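Local structure of type IV secretion protein Dot (6KS5) at residues 26-32 with 102-106; 65-69 with 330-335; 156-161 with 208-213; 182-186 with 199-204. The protein is a Legionella pneumophila deubiquitinase that regulates the association of polyubiquitin chains with the phagosome of the bacterium, probably acting as a cysteine protease. One frame throughout, in Å; residues are numbered along the deposited sequence.

Contact 1: 26-32 with 102-106; sequences FDNCFFH and GFLLR
R106 reaches from helix 102-106 across F31 to the polar turn that precedes helix 29-32. Its CB lies 3.7 Å from F31 CE2, while CA stands over the face of the same ring in a CH-pi contact, 4.0 Å from the centroid. CG is anti to the backbone N (chi1 170°), which sends the chain from the F31 ring toward N28; R106 CD then passes 3.5 Å from N28 OD1. A bend at chi3 (-74°) swings the guanidinium beside the N28 amide, nearly coplanar with it, and F31 CE2 comes over one guanidinium face. NE donates to N28 OD1 at a doubtfully short distance. R106 NH2 bonds weakly to D27 O (2.6 Å) and to N28 OD1, and NH1 bonds to V218 O. N28 sits at the N-cap position of the helix that opens with C29, whose side chain touches H270; a cysteine at a helix N-terminus next to a histidine is consistent with the nucleophile of an OTU-like cysteine protease. One turn earlier than R106, F103 directs its ring edge at the face of F26 in a T-shaped pair, planes at 79°. G102 CA meets the edge of the H32 imidazole, whose ND1 bonds to S23 O.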
loop_
_atom_site.group_PDB
_atom_site.type_symbol
_atom_site.label_atom_id
_atom_site.label_comp_id
_atom_site.label_asym_id
_atom_site.label_seq_id
_atom_site.Cartn_x
_atom_site.Cartn_y
_atom_site.Cartn_z
ATOM N N PHE A 26 -1.139 -7.257 -8.815
ATOM C CA PHE A 26 -0.148 -6.197 -8.639
ATOM C C PHE A 26 0.018 -5.787 -7.182
ATOM O O PHE A 26 0.460 -4.672 -6.900
ATOM C CB PHE A 26 -0.495 -4.971 -9.486
ATOM C CG PHE A 26 -0.524 -5.244 -10.954
ATOM C CD1 PHE A 26 0.626 -5.121 -11.715
ATOM C CD2 PHE A 26 -1.701 -5.626 -11.576
ATOM C CE1 PHE A 26 0.603 -5.367 -13.073
ATOM C CE2 PHE A 26 -1.733 -5.875 -12.931
ATOM C CZ PHE A 26 -0.580 -5.743 -13.682
ATOM N N ASP A 27 -0.346 -6.666 -6.249
ATOM C CA ASP A 27 -0.203 -6.409 -4.816
ATOM C C ASP A 27 -0.873 -5.094 -4.397
ATOM O O ASP A 27 -0.440 -4.441 -3.444
ATOM C CB ASP A 27 1.275 -6.428 -4.401
ATOM C CG ASP A 27 1.902 -7.828 -4.485
ATOM O OD1 ASP A 27 1.177 -8.803 -4.772
ATOM O OD2 ASP A 27 3.127 -7.957 -4.263
ATOM N N ASN A 28 -1.938 -4.697 -5.102
ATOM C CA ASN A 28 -2.677 -3.467 -4.828
ATOM C C ASN A 28 -4.036 -3.760 -4.189
ATOM O O ASN A 28 -4.982 -2.990 -4.333
ATOM C CB ASN A 28 -2.823 -2.642 -6.116
ATOM C CG ASN A 28 -1.545 -1.872 -6.477
ATOM O OD1 ASN A 28 -0.738 -1.566 -5.603
ATOM N ND2 ASN A 28 -1.366 -1.554 -7.765
ATOM N N CYS A 29 -4.125 -4.862 -3.448
ATOM C CA CYS A 29 -5.409 -5.363 -2.973
ATOM C C CYS A 29 -6.109 -4.351 -2.063
ATOM O O CYS A 29 -7.333 -4.192 -2.143
ATOM C CB CYS A 29 -5.185 -6.686 -2.246
ATOM S SG CYS A 29 -6.624 -7.330 -1.378
ATOM N N PHE A 30 -5.352 -3.634 -1.210
ATOM C CA PHE A 30 -5.964 -2.611 -0.380
ATOM C C PHE A 30 -6.386 -1.410 -1.209
ATOM O O PHE A 30 -7.451 -0.831 -0.968
ATOM C CB PHE A 30 -5.011 -2.164 0.698
ATOM C CG PHE A 30 -5.472 -0.898 1.363
ATOM C CD1 PHE A 30 -6.471 -0.952 2.316
ATOM C CD2 PHE A 30 -4.934 0.342 1.040
ATOM C CE1 PHE A 30 -6.918 0.166 2.936
ATOM C CE2 PHE A 30 -5.380 1.480 1.655
ATOM C CZ PHE A 30 -6.382 1.393 2.608
ATOM N N PHE A 31 -5.528 -0.971 -2.131
ATOM C CA PHE A 31 -5.899 0.154 -2.972
ATOM C C PHE A 31 -7.109 -0.187 -3.825
ATOM O O PHE A 31 -7.955 0.678 -4.079
ATOM C CB PHE A 31 -4.716 0.565 -3.837
ATOM C CG PHE A 31 -3.574 1.126 -3.062
ATOM C CD1 PHE A 31 -3.749 2.226 -2.240
ATOM C CD2 PHE A 31 -2.322 0.546 -3.149
ATOM C CE1 PHE A 31 -2.685 2.745 -1.525
ATOM C CE2 PHE A 31 -1.255 1.056 -2.437
ATOM C CZ PHE A 31 -1.434 2.157 -1.625
ATOM N N HIS A 32 -7.230 -1.447 -4.245
ATOM C CA HIS A 32 -8.442 -1.863 -4.937
ATOM C C HIS A 32 -9.653 -1.741 -4.019
ATOM O O HIS A 32 -10.719 -1.294 -4.453
ATOM C CB HIS A 32 -8.288 -3.291 -5.461
ATOM C CG HIS A 32 -7.206 -3.453 -6.483
ATOM N ND1 HIS A 32 -6.640 -4.675 -6.780
ATOM C CD2 HIS A 32 -6.580 -2.548 -7.274
ATOM C CE1 HIS A 32 -5.713 -4.516 -7.708
ATOM N NE2 HIS A 32 -5.655 -3.235 -8.025
ATOM N N GLY A 102 -5.784 1.466 -8.657
ATOM C CA GLY A 102 -4.813 0.881 -7.751
ATOM C C GLY A 102 -3.399 1.327 -8.060
ATOM O O GLY A 102 -2.599 1.559 -7.151
ATOM N N PHE A 103 -3.075 1.470 -9.346
ATOM C CA PHE A 103 -1.730 1.886 -9.728
ATOM C C PHE A 103 -1.463 3.332 -9.329
ATOM O O PHE A 103 -0.396 3.654 -8.792
ATOM C CB PHE A 103 -1.527 1.705 -11.234
ATOM C CG PHE A 103 -1.487 0.273 -11.676
ATOM C CD1 PHE A 103 -0.615 -0.623 -11.086
ATOM C CD2 PHE A 103 -2.306 -0.173 -12.699
ATOM C CE1 PHE A 103 -0.572 -1.937 -11.492
ATOM C CE2 PHE A 103 -2.264 -1.489 -13.106
ATOM C CZ PHE A 103 -1.394 -2.369 -12.505
ATOM N N LEU A 104 -2.414 4.223 -9.598
ATOM C CA LEU A 104 -2.179 5.636 -9.321
ATOM C C LEU A 104 -2.181 5.914 -7.824
ATOM O O LEU A 104 -1.402 6.745 -7.340
ATOM C CB LEU A 104 -3.226 6.483 -10.033
ATOM C CG LEU A 104 -3.394 6.138 -11.511
ATOM C CD1 LEU A 104 -4.836 6.312 -11.975
ATOM C CD2 LEU A 104 -2.449 6.988 -12.331
ATOM N N LEU A 105 -3.032 5.210 -7.069
ATOM C CA LEU A 105 -3.073 5.413 -5.625
ATOM C C LEU A 105 -1.793 4.925 -4.966
ATOM O O LEU A 105 -1.325 5.533 -3.999
ATOM C CB LEU A 105 -4.287 4.706 -5.027
ATOM C CG LEU A 105 -5.658 5.311 -5.327
ATOM C CD1 LEU A 105 -6.752 4.280 -5.129
ATOM C CD2 LEU A 105 -5.906 6.534 -4.463
ATOM N N ARG A 106 -1.206 3.837 -5.477
ATOM C CA ARG A 106 0.025 3.318 -4.888
ATOM C C ARG A 106 1.138 4.356 -4.924
ATOM O O ARG A 106 1.975 4.406 -4.014
ATOM C CB ARG A 106 0.464 2.041 -5.608
ATOM C CG ARG A 106 1.861 1.577 -5.216
ATOM C CD ARG A 106 2.232 0.233 -5.815
ATOM N NE ARG A 106 1.559 -0.886 -5.165
ATOM C CZ ARG A 106 1.865 -1.349 -3.957
ATOM N NH1 ARG A 106 2.830 -0.781 -3.246
ATOM N NH2 ARG A 106 1.200 -2.380 -3.458
#

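Contact 2: 65-69 with 330-335; sequences LFEFF and LIESLS
F68 lays its ring against L334 of helix 330-334, and a CH-pi contact is the main feature of the pair: L334 CB stands 3.9 Å from the ring centroid, only 4° off the normal. With CG of F68 anti to its carbonyl carbon (chi1 -46°) the ring turns one face to L334 CB, and E67 CG packs over the opposite face, so the ring is held between an aliphatic carbon of each segment. Most of the other contacts are between apolar side chains, although the F68 rim also nears L334 O and I331 O. L334 CD1 enters a recess walled by three side chains of 65-69, meeting F69 CE2 at 3.7 Å, L65 CD2 at 3.8 Å and F68 CD2 at 3.9 Å. L65 CD2 also touches L330 CD2, one helical turn before L334, at 4.0 Å. Among polar groups, S335 OG donates to I331 O (2.6 Å), tying S335 back to I331 beside F68 CZ, and L65 O accepts from both F68 N and F69 N, which curls the chain as it leaves helix 61-65. Helix 95-112 adjoins the interface: F103 touches L65 and L330, and I100 meets F69, so this helix lies beside the place where helix 326-334 meets the loop after helix 61-65.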
loop_
_atom_site.group_PDB
_atom_site.type_symbol
_atom_site.label_atom_id
_atom_site.label_comp_id
_atom_site.label_asym_id
_atom_site.label_seq_id
_atom_site.Cartn_x
_atom_site.Cartn_y
_atom_site.Cartn_z
ATOM N N LEU A 65 0.360 5.522 -17.308
ATOM C CA LEU A 65 -1.082 5.530 -17.513
ATOM C C LEU A 65 -1.648 6.930 -17.716
ATOM O O LEU A 65 -2.825 7.058 -18.075
ATOM C CB LEU A 65 -1.797 4.865 -16.329
ATOM C CG LEU A 65 -1.636 3.356 -16.131
ATOM C CD1 LEU A 65 -1.837 2.991 -14.672
ATOM C CD2 LEU A 65 -2.599 2.581 -17.021
ATOM N N PHE A 66 -0.849 7.977 -17.500
ATOM C CA PHE A 66 -1.351 9.340 -17.643
ATOM C C PHE A 66 -1.688 9.691 -19.084
ATOM O O PHE A 66 -2.409 10.665 -19.318
ATOM C CB PHE A 66 -0.333 10.342 -17.098
ATOM C CG PHE A 66 -0.339 10.458 -15.601
ATOM C CD1 PHE A 66 -1.460 10.098 -14.869
ATOM C CD2 PHE A 66 0.776 10.927 -14.927
ATOM C CE1 PHE A 66 -1.467 10.202 -13.492
ATOM C CE2 PHE A 66 0.775 11.034 -13.547
ATOM C CZ PHE A 66 -0.350 10.672 -12.829
ATOM N N GLU A 67 -1.181 8.933 -20.053
ATOM C CA GLU A 67 -1.488 9.225 -21.446
ATOM C C GLU A 67 -2.815 8.627 -21.901
ATOM O O GLU A 67 -3.239 8.896 -23.030
ATOM C CB GLU A 67 -0.349 8.741 -22.349
ATOM C CG GLU A 67 -0.237 7.235 -22.497
ATOM C CD GLU A 67 0.674 6.844 -23.648
ATOM O OE1 GLU A 67 0.161 6.340 -24.673
ATOM O OE2 GLU A 67 1.903 7.055 -23.531
ATOM N N PHE A 68 -3.482 7.836 -21.059
ATOM C CA PHE A 68 -4.813 7.336 -21.368
ATOM C C PHE A 68 -5.903 7.930 -20.492
ATOM O O PHE A 68 -7.067 7.943 -20.906
ATOM C CB PHE A 68 -4.856 5.805 -21.244
ATOM C CG PHE A 68 -3.698 5.116 -21.898
ATOM C CD1 PHE A 68 -3.627 5.010 -23.276
ATOM C CD2 PHE A 68 -2.676 4.575 -21.134
ATOM C CE1 PHE A 68 -2.560 4.378 -23.881
ATOM C CE2 PHE A 68 -1.609 3.940 -21.733
ATOM C CZ PHE A 68 -1.548 3.843 -23.107
ATOM N N PHE A 69 -5.560 8.422 -19.304
ATOM C CA PHE A 69 -6.521 9.026 -18.393
ATOM C C PHE A 69 -6.002 10.391 -17.973
ATOM O O PHE A 69 -4.859 10.512 -17.522
ATOM C CB PHE A 69 -6.754 8.146 -17.157
ATOM C CG PHE A 69 -7.079 6.710 -17.478
ATOM C CD1 PHE A 69 -8.365 6.343 -17.834
ATOM C CD2 PHE A 69 -6.102 5.729 -17.411
ATOM C CE1 PHE A 69 -8.669 5.027 -18.125
ATOM C CE2 PHE A 69 -6.402 4.412 -17.702
ATOM C CZ PHE A 69 -7.688 4.062 -18.061
ATOM N N LEU A 330 -0.989 -4.479 -19.805
ATOM C CA LEU A 330 -2.129 -3.606 -19.537
ATOM C C LEU A 330 -2.130 -2.412 -20.477
ATOM O O LEU A 330 -3.180 -2.037 -21.017
ATOM C CB LEU A 330 -2.123 -3.137 -18.080
ATOM C CG LEU A 330 -3.108 -2.009 -17.753
ATOM C CD1 LEU A 330 -4.542 -2.521 -17.687
ATOM C CD2 LEU A 330 -2.714 -1.336 -16.456
ATOM N N ILE A 331 -0.961 -1.805 -20.690
ATOM C CA ILE A 331 -0.883 -0.653 -21.579
ATOM C C ILE A 331 -1.038 -1.053 -23.041
ATOM O O ILE A 331 -1.444 -0.225 -23.865
ATOM C CB ILE A 331 0.424 0.117 -21.335
ATOM C CG1 ILE A 331 1.626 -0.730 -21.728
ATOM C CG2 ILE A 331 0.519 0.512 -19.879
ATOM C CD1 ILE A 331 2.340 -0.253 -22.985
ATOM N N GLU A 332 -0.739 -2.305 -23.402
ATOM C CA GLU A 332 -1.006 -2.713 -24.779
ATOM C C GLU A 332 -2.502 -2.750 -25.061
ATOM O O GLU A 332 -2.942 -2.411 -26.159
ATOM C CB GLU A 332 -0.354 -4.074 -25.081
ATOM C CG GLU A 332 -0.954 -5.253 -24.345
ATOM C CD GLU A 332 -1.010 -6.498 -25.191
ATOM O OE1 GLU A 332 -2.143 -6.963 -25.465
ATOM O OE2 GLU A 332 0.074 -6.981 -25.590
ATOM N N SER A 333 -3.298 -3.171 -24.094
ATOM C CA SER A 333 -4.740 -3.226 -24.301
ATOM C C SER A 333 -5.392 -1.847 -24.229
ATOM O O SER A 333 -6.478 -1.653 -24.792
ATOM C CB SER A 333 -5.390 -4.157 -23.268
ATOM O OG SER A 333 -4.950 -5.494 -23.436
ATOM N N LEU A 334 -4.754 -0.889 -23.559
ATOM C CA LEU A 334 -5.279 0.467 -23.508
ATOM C C LEU A 334 -4.960 1.257 -24.769
ATOM O O LEU A 334 -5.668 2.220 -25.073
ATOM C CB LEU A 334 -4.739 1.200 -22.274
ATOM C CG LEU A 334 -5.182 0.654 -20.910
ATOM C CD1 LEU A 334 -5.073 1.721 -19.837
ATOM C CD2 LEU A 334 -6.601 0.110 -20.980
ATOM N N SER A 335 -3.930 0.862 -25.520
ATOM C CA SER A 335 -3.585 1.563 -26.753
ATOM C C SER A 335 -4.580 1.312 -27.881
ATOM O O SER A 335 -4.557 2.042 -28.881
ATOM C CB SER A 335 -2.181 1.160 -27.210
ATOM O OG SER A 335 -1.288 1.023 -26.117
#

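Contact 3: 156-161 with 208-213; sequences ALYEAN and LYCQHL
A160 is the knob at the crossing of helices 156-160 and 208-213. Its CB sinks into a shallow hollow on the second helix, formed by L208 O, Y209 CA and H212 CB; A160 CB comes within 3.6 Å of H212 CB. So small a methyl lets the chains approach closely, with A160 CA 5.2 Å from Y209 CA. The segment axes approach to 8.8 Å with 117° between their directions, so the helices diverge from this point and larger side chains fill the wedges flanking it. In one wedge lies Y209. With CG anti to the backbone N (chi1 -178°), its ring is directed along the first helix and crosses L157 at about a right angle. L157 CD1 lies over one ring face in a CH-pi contact, 3.8 Å from the centroid, and L213 CD1 of the tyrosine's own helix covers the opposite face, while A160 CB and the A156 carbonyl carbon lie near the ring edge. The other wedge holds H212, whose imidazole presents its edge to the first helix: H212 CD2 is 3.3 Å from A156 O, and H212 NE2 is 2.9 Å from E159 OE2, the carboxylate and ring planes being 43° apart. Near the start of 156-160, A156 CB meets L213 CD2. At the helix end, N161 ND2 bonds back to L157 O, and N161 OD1 to Y200 OH. Helix 222-231 closes the junction through E224, which touches A156, Y209 and L213, while helix 130-140 backs L157 and N161 through F134.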
loop_
_atom_site.group_PDB
_atom_site.type_symbol
_atom_site.label_atom_id
_atom_site.label_comp_id
_atom_site.label_asym_id
_atom_site.label_seq_id
_atom_site.Cartn_x
_atom_site.Cartn_y
_atom_site.Cartn_z
ATOM N N ALA A 156 7.538 -3.323 5.474
ATOM C CA ALA A 156 7.830 -2.240 4.541
ATOM C C ALA A 156 8.785 -1.224 5.160
ATOM O O ALA A 156 9.675 -0.701 4.478
ATOM C CB ALA A 156 6.533 -1.564 4.099
ATOM N N LEU A 157 8.616 -0.939 6.454
ATOM C CA LEU A 157 9.507 -0.004 7.134
ATOM C C LEU A 157 10.881 -0.619 7.366
ATOM O O LEU A 157 11.905 0.070 7.265
ATOM C CB LEU A 157 8.887 0.439 8.455
ATOM C CG LEU A 157 9.699 1.409 9.308
ATOM C CD1 LEU A 157 9.328 2.835 8.968
ATOM C CD2 LEU A 157 9.473 1.139 10.788
ATOM N N TYR A 158 10.920 -1.918 7.670
ATOM C CA TYR A 158 12.195 -2.587 7.893
ATOM C C TYR A 158 12.992 -2.727 6.602
ATOM O O TYR A 158 14.226 -2.796 6.642
ATOM C CB TYR A 158 11.959 -3.957 8.532
ATOM C CG TYR A 158 11.571 -3.889 9.994
ATOM C CD1 TYR A 158 11.501 -2.675 10.656
ATOM C CD2 TYR A 158 11.285 -5.042 10.714
ATOM C CE1 TYR A 158 11.152 -2.610 11.987
ATOM C CE2 TYR A 158 10.940 -4.985 12.050
ATOM C CZ TYR A 158 10.873 -3.765 12.676
ATOM O OH TYR A 158 10.528 -3.694 14.002
ATOM N N GLU A 159 12.313 -2.770 5.452
ATOM C CA GLU A 159 13.020 -2.912 4.185
ATOM C C GLU A 159 13.542 -1.575 3.676
ATOM O O GLU A 159 14.646 -1.507 3.126
ATOM C CB GLU A 159 12.112 -3.556 3.142
ATOM C CG GLU A 159 12.418 -5.019 2.919
ATOM C CD GLU A 159 12.075 -5.488 1.516
ATOM O OE1 GLU A 159 12.173 -6.707 1.257
ATOM O OE2 GLU A 159 11.701 -4.639 0.677
ATOM N N ALA A 160 12.768 -0.503 3.855
ATOM C CA ALA A 160 13.205 0.801 3.375
ATOM C C ALA A 160 14.481 1.250 4.076
ATOM O O ALA A 160 15.392 1.782 3.432
ATOM C CB ALA A 160 12.092 1.831 3.567
ATOM N N ASN A 161 14.571 1.035 5.390
ATOM C CA ASN A 161 15.727 1.448 6.183
ATOM C C ASN A 161 16.602 0.259 6.571
ATOM O O ASN A 161 17.168 0.217 7.665
ATOM C CB ASN A 161 15.290 2.205 7.431
ATOM C CG ASN A 161 14.186 3.196 7.154
ATOM O OD1 ASN A 161 14.424 4.283 6.635
ATOM N ND2 ASN A 161 12.959 2.820 7.499
ATOM N N LEU A 208 13.167 7.831 2.438
ATOM C CA LEU A 208 13.406 6.465 1.974
ATOM C C LEU A 208 12.175 5.593 2.177
ATOM O O LEU A 208 11.851 4.739 1.341
ATOM C CB LEU A 208 14.590 5.858 2.720
ATOM C CG LEU A 208 16.012 6.176 2.283
ATOM C CD1 LEU A 208 16.962 5.631 3.319
ATOM C CD2 LEU A 208 16.295 5.576 0.920
ATOM N N TYR A 209 11.479 5.801 3.291
ATOM C CA TYR A 209 10.260 5.058 3.567
ATOM C C TYR A 209 9.185 5.373 2.540
ATOM O O TYR A 209 8.521 4.464 2.025
ATOM C CB TYR A 209 9.795 5.398 4.974
ATOM C CG TYR A 209 8.567 4.677 5.458
ATOM C CD1 TYR A 209 8.484 3.293 5.438
ATOM C CD2 TYR A 209 7.500 5.390 5.979
ATOM C CE1 TYR A 209 7.362 2.647 5.913
ATOM C CE2 TYR A 209 6.385 4.758 6.451
ATOM C CZ TYR A 209 6.316 3.391 6.419
ATOM O OH TYR A 209 5.179 2.779 6.899
ATOM N N CYS A 210 9.014 6.653 2.208
ATOM C CA CYS A 210 7.981 6.986 1.243
ATOM C C CYS A 210 8.359 6.478 -0.146
ATOM O O CYS A 210 7.489 6.087 -0.926
ATOM C CB CYS A 210 7.737 8.495 1.276
ATOM S SG CYS A 210 7.299 9.043 2.926
ATOM N N GLN A 211 9.649 6.413 -0.456
ATOM C CA GLN A 211 10.057 5.897 -1.761
ATOM C C GLN A 211 9.824 4.395 -1.879
ATOM O O GLN A 211 9.631 3.881 -2.988
ATOM C CB GLN A 211 11.524 6.244 -2.010
ATOM C CG GLN A 211 11.760 7.734 -2.024
ATOM C CD GLN A 211 13.150 8.114 -2.490
ATOM O OE1 GLN A 211 14.160 7.651 -1.948
ATOM N NE2 GLN A 211 13.212 8.977 -3.493
ATOM N N HIS A 212 9.821 3.677 -0.757
ATOM C CA HIS A 212 9.634 2.234 -0.793
ATOM C C HIS A 212 8.170 1.840 -0.844
ATOM O O HIS A 212 7.835 0.834 -1.477
ATOM C CB HIS A 212 10.303 1.583 0.419
ATOM C CG HIS A 212 10.373 0.091 0.342
ATOM N ND1 HIS A 212 10.923 -0.571 -0.732
ATOM C CD2 HIS A 212 9.967 -0.868 1.208
ATOM C CE1 HIS A 212 10.856 -1.874 -0.525
ATOM N NE2 HIS A 212 10.280 -2.082 0.644
ATOM N N LEU A 213 7.289 2.614 -0.203
ATOM C CA LEU A 213 5.863 2.316 -0.252
ATOM C C LEU A 213 5.285 2.473 -1.649
ATOM O O LEU A 213 4.238 1.886 -1.944
ATOM C CB LEU A 213 5.095 3.226 0.704
ATOM C CG LEU A 213 5.414 3.134 2.190
ATOM C CD1 LEU A 213 4.858 4.347 2.907
ATOM C CD2 LEU A 213 4.840 1.850 2.752
#

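Contact 4: 182-186 with 199-204; sequences PFEKY and NYWDAE
The hydroxyl of Y186 donates to E204 OE2 over 2.8 Å, using the anti lone pair of the carboxylate oxygen, which lies in the plane of the tyrosine ring. E204 reaches it with an extended chain whose CG sits between the backbone N and the carbonyl carbon (chi1 44°), and ring and carboxylate planes stand 70° apart. K185 NZ is 5.6 Å from E204 OE2, near enough perhaps to add some electrostatic attraction, though the charged atoms do not touch. Between its two ends the Y186 ring lies flat on the helix backbone: Y200 CA is directly over its centre, a CH-pi contact at 3.8 Å, and K185 CG covers the opposite face. Through this tyrosine the loop after helix 162-173 packs back onto helix 193-214, in the connection between those two helices; E204 falls within a wider pi-type turn spanning 201-204. N199 and A203 line the ring along one flank, with N199 O 3.3 Å from Y186 CD1 and A203 CB 3.9 Å from Y186 CE1. On the other flank the edge of Y200 is turned toward the Y186 face in an offset T-shaped pair, centroids 5.8 Å apart, its CD1 meeting Y186 CE2. F183 adds a looser touch, F183 CD1 to Y200 CE1 at 4.4 Å. The Y200 ring also stacks with F164.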
loop_
_atom_site.group_PDB
_atom_site.type_symbol
_atom_site.label_atom_id
_atom_site.label_comp_id
_atom_site.label_asym_id
_atom_site.label_seq_id
_atom_site.Cartn_x
_atom_site.Cartn_y
_atom_site.Cartn_z
ATOM N N PRO A 182 28.263 5.714 6.523
ATOM C CA PRO A 182 27.430 6.898 6.255
ATOM C C PRO A 182 26.508 7.244 7.402
ATOM O O PRO A 182 26.131 8.414 7.547
ATOM C CB PRO A 182 26.632 6.503 5.003
ATOM C CG PRO A 182 27.288 5.268 4.477
ATOM C CD PRO A 182 27.832 4.582 5.682
ATOM N N PHE A 183 26.133 6.267 8.225
ATOM C CA PHE A 183 25.181 6.497 9.303
ATOM C C PHE A 183 25.841 6.844 10.628
ATOM O O PHE A 183 25.132 7.129 11.597
ATOM C CB PHE A 183 24.289 5.270 9.506
ATOM C CG PHE A 183 23.862 4.602 8.234
ATOM C CD1 PHE A 183 22.911 5.187 7.413
ATOM C CD2 PHE A 183 24.384 3.368 7.877
ATOM C CE1 PHE A 183 22.504 4.565 6.251
ATOM C CE2 PHE A 183 23.979 2.739 6.716
ATOM C CZ PHE A 183 23.039 3.339 5.901
ATOM N N GLU A 184 27.168 6.829 10.705
ATOM C CA GLU A 184 27.812 7.104 11.982
ATOM C C GLU A 184 27.661 8.562 12.402
ATOM O O GLU A 184 27.827 8.875 13.585
ATOM C CB GLU A 184 29.282 6.691 11.915
ATOM C CG GLU A 184 29.989 6.616 13.262
ATOM C CD GLU A 184 29.209 5.856 14.329
ATOM O OE1 GLU A 184 28.452 4.915 13.993
ATOM O OE2 GLU A 184 29.368 6.210 15.520
ATOM N N LYS A 185 27.319 9.453 11.467
ATOM C CA LYS A 185 27.071 10.848 11.817
ATOM C C LYS A 185 25.940 10.971 12.832
ATOM O O LYS A 185 26.011 11.792 13.755
ATOM C CB LYS A 185 26.750 11.653 10.556
ATOM C CG LYS A 185 25.814 10.933 9.580
ATOM C CD LYS A 185 25.607 11.725 8.291
ATOM C CE LYS A 185 24.687 12.922 8.516
ATOM N NZ LYS A 185 24.100 13.438 7.239
ATOM N N TYR A 186 24.888 10.159 12.681
ATOM C CA TYR A 186 23.740 10.225 13.580
ATOM C C TYR A 186 24.014 9.609 14.947
ATOM O O TYR A 186 23.159 9.719 15.833
ATOM C CB TYR A 186 22.523 9.526 12.961
ATOM C CG TYR A 186 22.318 9.755 11.478
ATOM C CD1 TYR A 186 21.947 11.002 10.993
ATOM C CD2 TYR A 186 22.466 8.715 10.568
ATOM C CE1 TYR A 186 21.751 11.214 9.638
ATOM C CE2 TYR A 186 22.268 8.916 9.213
ATOM C CZ TYR A 186 21.913 10.168 8.755
ATOM O OH TYR A 186 21.718 10.379 7.409
ATOM N N ASN A 199 17.612 11.407 14.292
ATOM C CA ASN A 199 18.558 12.061 13.394
ATOM C C ASN A 199 18.614 11.359 12.046
ATOM O O ASN A 199 18.782 12.007 11.006
ATOM C CB ASN A 199 19.950 12.096 14.021
ATOM C CG ASN A 199 20.092 13.178 15.059
ATOM O OD1 ASN A 199 19.341 14.153 15.064
ATOM N ND2 ASN A 199 21.069 13.018 15.943
ATOM N N TYR A 200 18.503 10.030 12.046
ATOM C CA TYR A 200 18.434 9.305 10.785
ATOM C C TYR A 200 17.105 9.555 10.094
ATOM O O TYR A 200 17.060 9.752 8.873
ATOM C CB TYR A 200 18.637 7.811 11.022
ATOM C CG TYR A 200 18.258 6.965 9.834
ATOM C CD1 TYR A 200 19.018 6.992 8.679
ATOM C CD2 TYR A 200 17.136 6.141 9.864
ATOM C CE1 TYR A 200 18.682 6.223 7.587
ATOM C CE2 TYR A 200 16.789 5.364 8.771
ATOM C CZ TYR A 200 17.567 5.410 7.634
ATOM O OH TYR A 200 17.245 4.647 6.534
ATOM N N TRP A 201 16.020 9.588 10.872
ATOM C CA TRP A 201 14.676 9.671 10.312
ATOM C C TRP A 201 14.447 11.000 9.603
ATOM O O TRP A 201 14.047 11.033 8.433
ATOM C CB TRP A 201 13.644 9.476 11.422
ATOM C CG TRP A 201 12.264 9.282 10.913
ATOM C CD1 TRP A 201 11.215 10.143 11.035
ATOM C CD2 TRP A 201 11.775 8.149 10.195
ATOM N NE1 TRP A 201 10.101 9.615 10.434
ATOM C CE2 TRP A 201 10.421 8.390 9.907
ATOM C CE3 TRP A 201 12.353 6.952 9.765
ATOM C CZ2 TRP A 201 9.633 7.475 9.216
ATOM C CZ3 TRP A 201 11.573 6.046 9.073
ATOM C CH2 TRP A 201 10.222 6.309 8.807
ATOM N N ASP A 202 14.682 12.116 10.306
ATOM C CA ASP A 202 14.400 13.424 9.730
ATOM C C ASP A 202 15.350 13.772 8.598
ATOM O O ASP A 202 15.023 14.634 7.774
ATOM C CB ASP A 202 14.467 14.515 10.799
ATOM C CG ASP A 202 13.376 14.383 11.847
ATOM O OD1 ASP A 202 12.219 14.037 11.502
ATOM O OD2 ASP A 202 13.680 14.640 13.031
ATOM N N ALA A 203 16.517 13.134 8.541
ATOM C CA ALA A 203 17.454 13.436 7.467
ATOM C C ALA A 203 17.089 12.675 6.203
ATOM O O ALA A 203 16.763 13.279 5.175
ATOM C CB ALA A 203 18.889 13.115 7.899
ATOM N N GLU A 204 17.126 11.345 6.265
ATOM C CA GLU A 204 16.836 10.548 5.081
ATOM C C GLU A 204 15.968 9.326 5.330
ATOM O O GLU A 204 15.587 8.674 4.355
ATOM C CB GLU A 204 18.144 10.101 4.410
ATOM C CG GLU A 204 19.196 9.591 5.378
ATOM C CD GLU A 204 20.290 8.815 4.675
ATOM O OE1 GLU A 204 19.958 8.040 3.748
ATOM O OE2 GLU A 204 21.476 8.980 5.047
#

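In the fold
In space the contacts lie in the order 2, 1, 3, 4 across the elongated molecule; along the chain contacts 1 and 2 cross, while 3 and 4 are nested in the loop closed by contact 2. Contacts 1 and 2, centres 16 Å apart, touch through helix 95-112 of contact 1: F103 CE2 packs 3.4 Å from L330 CD2. Contact 3 lies 17 Å from contact 1, centre to centre, and meets it where R106 NH1 approaches L213 O. Contact 4 is 15 Å from contact 3 between centres; both use helix 193-214, and L157 CD1 packs 3.6 Å from W201 CH2. Contact 1 contains C29, the probable nucleophile, whereas contacts 2 and 4 stand 40 Å apart between centres.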